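Local coordinates for surface protein SPB1 (Streptococcus agalactiae, PDB 4UZG) that forms the backbone subunit of the group B streptococcus type 2b pilus, probably joined to its neighbours into a covalent fibre by sortases, at residues T92-T100 against D114-V125. Residues are numbered along the deposited sequence; the frame is centred on the assembly and turned at random.
Sequences TITIPWAAT and DFFYKGINTITV
Tyr-117 turns the edge of its ring, at CD2, onto one face of the Trp-97 indole: CD2 stands 3.6 Å from CZ3 in an edge-to-face pair whose planes meet at 55°. Trp-97 CB starts off away from residues 114-125, and a chi1 of -149°, off the usual anti position, brings the indole back against the Tyr-117 edge, with Ile-123 CD1 4.2 Å from Trp-97 CZ3. Beyond it, Ile-95 CD1 meets Ile-123 CG2 tip to tip at 3.7 Å, and Ile-93 meets Val-125 in the same way; these pairs join strands 90-96 and 121-131 across the hydrophobic interior, consistent with two facing layers of a sandwich.

Past the strand end the two backbones close up. Phe-116 N gives a nearly straight hydrogen bond (174°) to Trp-97 O, and Ala-99 N one to Asp-114 O; they form a single bridge between Ala-98 and Phe-115. The Phe-116 ring lies with one face over the Ala-98 backbone, while Pro-96 O sits at its edge, 3.4 Å from CD2. Thr-100 OG1 donates to the syn lone pair of Asp-114 OD2 at 2.7 Å, and Lys-34 makes a salt bridge to OD1.

Water 1 donates to Pro-96 O and accepts from Tyr-117 OH, 2.6 Å from its oxygen; the hydroxyl also bonds to Gly-80. Water 2 accepts from Tyr-117 N and lies 2.8 Å from Trp-97 O. Backbone bonds, waters and the Asp-114 carboxylate thus hold the loop ends, while the rings pack by apolar and edge-to-face contact. Trp-97 O takes the Phe-116 N-H and probably a proton of water 2, and both oxygens of Asp-114 are engaged, which would favour its charged form.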
loop_
_atom_site.group_PDB
_atom_site.type_symbol
_atom_site.label_atom_id
_atom_site.label_comp_id
_atom_site.label_asym_id
_atom_site.label_seq_id
_atom_site.Cartn_x
_atom_site.Cartn_y
_atom_site.Cartn_z
ATOM N N THR A 92 -11.763 -2.679 16.160
ATOM C CA THR A 92 -12.939 -3.514 16.216
ATOM C C THR A 92 -14.162 -2.618 16.169
ATOM O O THR A 92 -14.283 -1.690 16.964
ATOM C CB THR A 92 -12.976 -4.334 17.530
ATOM O OG1 THR A 92 -11.800 -5.130 17.618
ATOM C CG2 THR A 92 -14.212 -5.212 17.586
ATOM N N ILE A 93 -15.067 -2.925 15.244
ATOM C CA ILE A 93 -16.336 -2.236 15.103
ATOM C C ILE A 93 -17.453 -3.221 15.424
ATOM O O ILE A 93 -17.494 -4.309 14.864
ATOM C CB ILE A 93 -16.488 -1.658 13.679
ATOM C CG1 ILE A 93 -15.612 -0.411 13.552
ATOM C CG2 ILE A 93 -17.957 -1.320 13.358
ATOM C CD1 ILE A 93 -15.446 0.107 12.152
ATOM N N THR A 94 -18.349 -2.840 16.330
ATOM C CA THR A 94 -19.477 -3.687 16.707
ATOM C C THR A 94 -20.742 -2.961 16.293
ATOM O O THR A 94 -20.984 -1.842 16.719
ATOM C CB THR A 94 -19.474 -3.959 18.209
ATOM O OG1 THR A 94 -18.235 -4.573 18.560
ATOM C CG2 THR A 94 -20.607 -4.872 18.608
ATOM N N ILE A 95 -21.542 -3.614 15.451
ATOM C CA ILE A 95 -22.768 -3.021 14.933
ATOM C C ILE A 95 -23.956 -3.717 15.632
ATOM O O ILE A 95 -24.229 -4.886 15.385
ATOM C CB ILE A 95 -22.890 -3.207 13.415
ATOM C CG1 ILE A 95 -21.682 -2.589 12.697
ATOM C CG2 ILE A 95 -24.205 -2.605 12.921
ATOM C CD1 ILE A 95 -21.653 -2.831 11.197
ATOM N N PRO A 96 -24.666 -3.006 16.515
ATOM C CA PRO A 96 -25.853 -3.621 17.118
ATOM C C PRO A 96 -26.910 -3.868 16.035
ATOM O O PRO A 96 -27.097 -3.051 15.134
ATOM C CB PRO A 96 -26.304 -2.589 18.166
ATOM C CG PRO A 96 -25.787 -1.305 17.683
ATOM C CD PRO A 96 -24.465 -1.631 17.002
ATOM N N TRP A 97 -27.602 -4.992 16.157
ATOM C CA TRP A 97 -28.480 -5.478 15.096
ATOM C C TRP A 97 -29.931 -5.580 15.556
ATOM O O TRP A 97 -30.842 -5.701 14.732
ATOM C CB TRP A 97 -27.982 -6.855 14.619
ATOM C CG TRP A 97 -28.257 -7.136 13.180
ATOM C CD1 TRP A 97 -29.092 -8.086 12.674
ATOM C CD2 TRP A 97 -27.671 -6.474 12.053
ATOM N NE1 TRP A 97 -29.068 -8.053 11.311
ATOM C CE2 TRP A 97 -28.211 -7.072 10.904
ATOM C CE3 TRP A 97 -26.734 -5.455 11.913
ATOM C CZ2 TRP A 97 -27.846 -6.676 9.617
ATOM C CZ3 TRP A 97 -26.380 -5.050 10.636
ATOM C CH2 TRP A 97 -26.929 -5.664 9.509
ATOM N N ALA A 98 -30.146 -5.545 16.868
ATOM C CA ALA A 98 -31.486 -5.661 17.432
ATOM C C ALA A 98 -31.468 -4.978 18.784
ATOM O O ALA A 98 -30.409 -4.819 19.397
ATOM C CB ALA A 98 -31.908 -7.145 17.575
ATOM N N ALA A 99 -32.649 -4.609 19.277
ATOM C CA ALA A 99 -32.757 -3.889 20.538
ATOM C C ALA A 99 -32.416 -4.759 21.740
ATOM O O ALA A 99 -32.022 -4.232 22.777
ATOM C CB ALA A 99 -34.159 -3.299 20.708
ATOM N N THR A 100 -32.618 -6.070 21.625
ATOM C CA THR A 100 -32.309 -7.027 22.703
ATOM C C THR A 100 -31.696 -8.297 22.111
ATOM O O THR A 100 -31.777 -8.513 20.900
ATOM C CB THR A 100 -33.557 -7.438 23.501
ATOM O OG1 THR A 100 -34.461 -8.153 22.653
ATOM C CG2 THR A 100 -34.249 -6.227 24.090
ATOM N N ASP A 114 -37.342 -7.324 17.447
ATOM C CA ASP A 114 -36.888 -5.939 17.564
ATOM C C ASP A 114 -35.617 -5.654 16.766
ATOM O O ASP A 114 -34.810 -4.812 17.148
ATOM C CB ASP A 114 -36.730 -5.549 19.042
ATOM C CG ASP A 114 -35.790 -6.454 19.805
ATOM O OD1 ASP A 114 -34.980 -7.162 19.174
ATOM O OD2 ASP A 114 -35.857 -6.427 21.054
ATOM N N PHE A 115 -35.483 -6.357 15.653
ATOM C CA PHE A 115 -34.403 -6.108 14.704
ATOM C C PHE A 115 -34.457 -4.704 14.124
ATOM O O PHE A 115 -35.544 -4.170 13.852
ATOM C CB PHE A 115 -34.497 -7.111 13.555
ATOM C CG PHE A 115 -34.304 -8.534 13.983
ATOM C CD1 PHE A 115 -33.060 -8.971 14.412
ATOM C CD2 PHE A 115 -35.354 -9.447 13.968
ATOM C CE1 PHE A 115 -32.860 -10.274 14.804
ATOM C CE2 PHE A 115 -35.155 -10.759 14.371
ATOM C CZ PHE A 115 -33.916 -11.171 14.787
ATOM N N PHE A 116 -33.288 -4.124 13.870
ATOM C CA PHE A 116 -33.201 -2.805 13.258
ATOM C C PHE A 116 -33.307 -2.825 11.742
ATOM O O PHE A 116 -33.753 -1.844 11.139
ATOM C CB PHE A 116 -31.894 -2.108 13.625
ATOM C CG PHE A 116 -31.649 -1.984 15.109
ATOM C CD1 PHE A 116 -32.682 -1.766 16.004
ATOM C CD2 PHE A 116 -30.357 -2.083 15.596
ATOM C CE1 PHE A 116 -32.417 -1.652 17.351
ATOM C CE2 PHE A 116 -30.078 -1.967 16.938
ATOM C CZ PHE A 116 -31.107 -1.743 17.833
ATOM N N TYR A 117 -32.876 -3.925 11.127
ATOM C CA TYR A 117 -32.714 -4.025 9.690
ATOM C C TYR A 117 -33.511 -5.227 9.212
ATOM O O TYR A 117 -33.866 -6.130 9.993
ATOM C CB TYR A 117 -31.224 -4.133 9.338
ATOM C CG TYR A 117 -30.417 -3.046 10.033
ATOM C CD1 TYR A 117 -30.619 -1.699 9.744
ATOM C CD2 TYR A 117 -29.511 -3.355 11.046
ATOM C CE1 TYR A 117 -29.931 -0.687 10.432
ATOM C CE2 TYR A 117 -28.800 -2.352 11.725
ATOM C CZ TYR A 117 -29.035 -1.021 11.412
ATOM O OH TYR A 117 -28.385 0.002 12.069
ATOM N N LYS A 118 -33.857 -5.218 7.943
ATOM C CA LYS A 118 -34.634 -6.315 7.397
ATOM C C LYS A 118 -33.995 -6.835 6.133
ATOM O O LYS A 118 -33.199 -6.146 5.463
ATOM C CB LYS A 118 -36.093 -5.928 7.183
ATOM C CG LYS A 118 -36.280 -4.691 6.367
ATOM C CD LYS A 118 -37.753 -4.321 6.214
ATOM C CE LYS A 118 -37.926 -3.181 5.213
ATOM N NZ LYS A 118 -39.357 -2.868 4.940
ATOM N N GLY A 119 -34.321 -8.090 5.847
ATOM C CA GLY A 119 -33.860 -8.758 4.661
ATOM C C GLY A 119 -32.382 -9.061 4.723
ATOM O O GLY A 119 -31.806 -9.305 5.784
ATOM N N ILE A 120 -31.800 -9.084 3.540
ATOM C CA ILE A 120 -30.400 -9.435 3.361
ATOM C C ILE A 120 -29.621 -8.150 3.152
ATOM O O ILE A 120 -29.922 -7.391 2.250
ATOM C CB ILE A 120 -30.263 -10.360 2.140
ATOM C CG1 ILE A 120 -31.229 -11.548 2.249
ATOM C CG2 ILE A 120 -28.844 -10.816 2.011
ATOM C CD1 ILE A 120 -31.487 -12.226 0.952
ATOM N N ASN A 121 -28.643 -7.915 4.010
ATOM C CA ASN A 121 -27.889 -6.678 3.984
ATOM C C ASN A 121 -26.411 -6.894 3.737
ATOM O O ASN A 121 -25.842 -7.920 4.110
ATOM C CB ASN A 121 -28.094 -5.935 5.302
ATOM C CG ASN A 121 -29.501 -5.424 5.438
ATOM O OD1 ASN A 121 -29.862 -4.445 4.804
ATOM N ND2 ASN A 121 -30.304 -6.093 6.245
ATOM N N THR A 122 -25.792 -5.882 3.141
ATOM C CA THR A 122 -24.354 -5.809 3.010
ATOM C C THR A 122 -23.810 -4.778 3.995
ATOM O O THR A 122 -24.239 -3.621 3.997
ATOM C CB THR A 122 -23.951 -5.405 1.592
ATOM O OG1 THR A 122 -24.391 -6.424 0.688
ATOM C CG2 THR A 122 -22.441 -5.240 1.477
ATOM N N ILE A 123 -22.857 -5.199 4.812
ATOM C CA ILE A 123 -22.106 -4.305 5.676
ATOM C C ILE A 123 -20.839 -3.915 4.943
ATOM O O ILE A 123 -20.109 -4.775 4.470
ATOM C CB ILE A 123 -21.756 -4.992 7.007
ATOM C CG1 ILE A 123 -23.020 -5.337 7.803
ATOM C CG2 ILE A 123 -20.828 -4.102 7.838
ATOM C CD1 ILE A 123 -22.768 -6.291 8.990
ATOM N N THR A 124 -20.585 -2.613 4.844
ATOM C CA THR A 124 -19.352 -2.117 4.243
ATOM C C THR A 124 -18.661 -1.208 5.257
ATOM O O THR A 124 -19.282 -0.318 5.829
ATOM C CB THR A 124 -19.600 -1.343 2.919
ATOM O OG1 THR A 124 -20.424 -2.138 2.068
ATOM C CG2 THR A 124 -18.315 -1.029 2.208
ATOM N N VAL A 125 -17.360 -1.424 5.440
ATOM C CA VAL A 125 -16.525 -0.516 6.210
ATOM C C VAL A 125 -15.402 -0.051 5.298
ATOM O O VAL A 125 -14.618 -0.866 4.814
ATOM C CB VAL A 125 -15.934 -1.191 7.469
ATOM C CG1 VAL A 125 -14.989 -0.238 8.216
ATOM C CG2 VAL A 125 -17.027 -1.698 8.398
HETATM O O HOH W 1 -26.769 -0.484 14.069
HETATM O O HOH W 2 -31.560 -6.187 12.096
#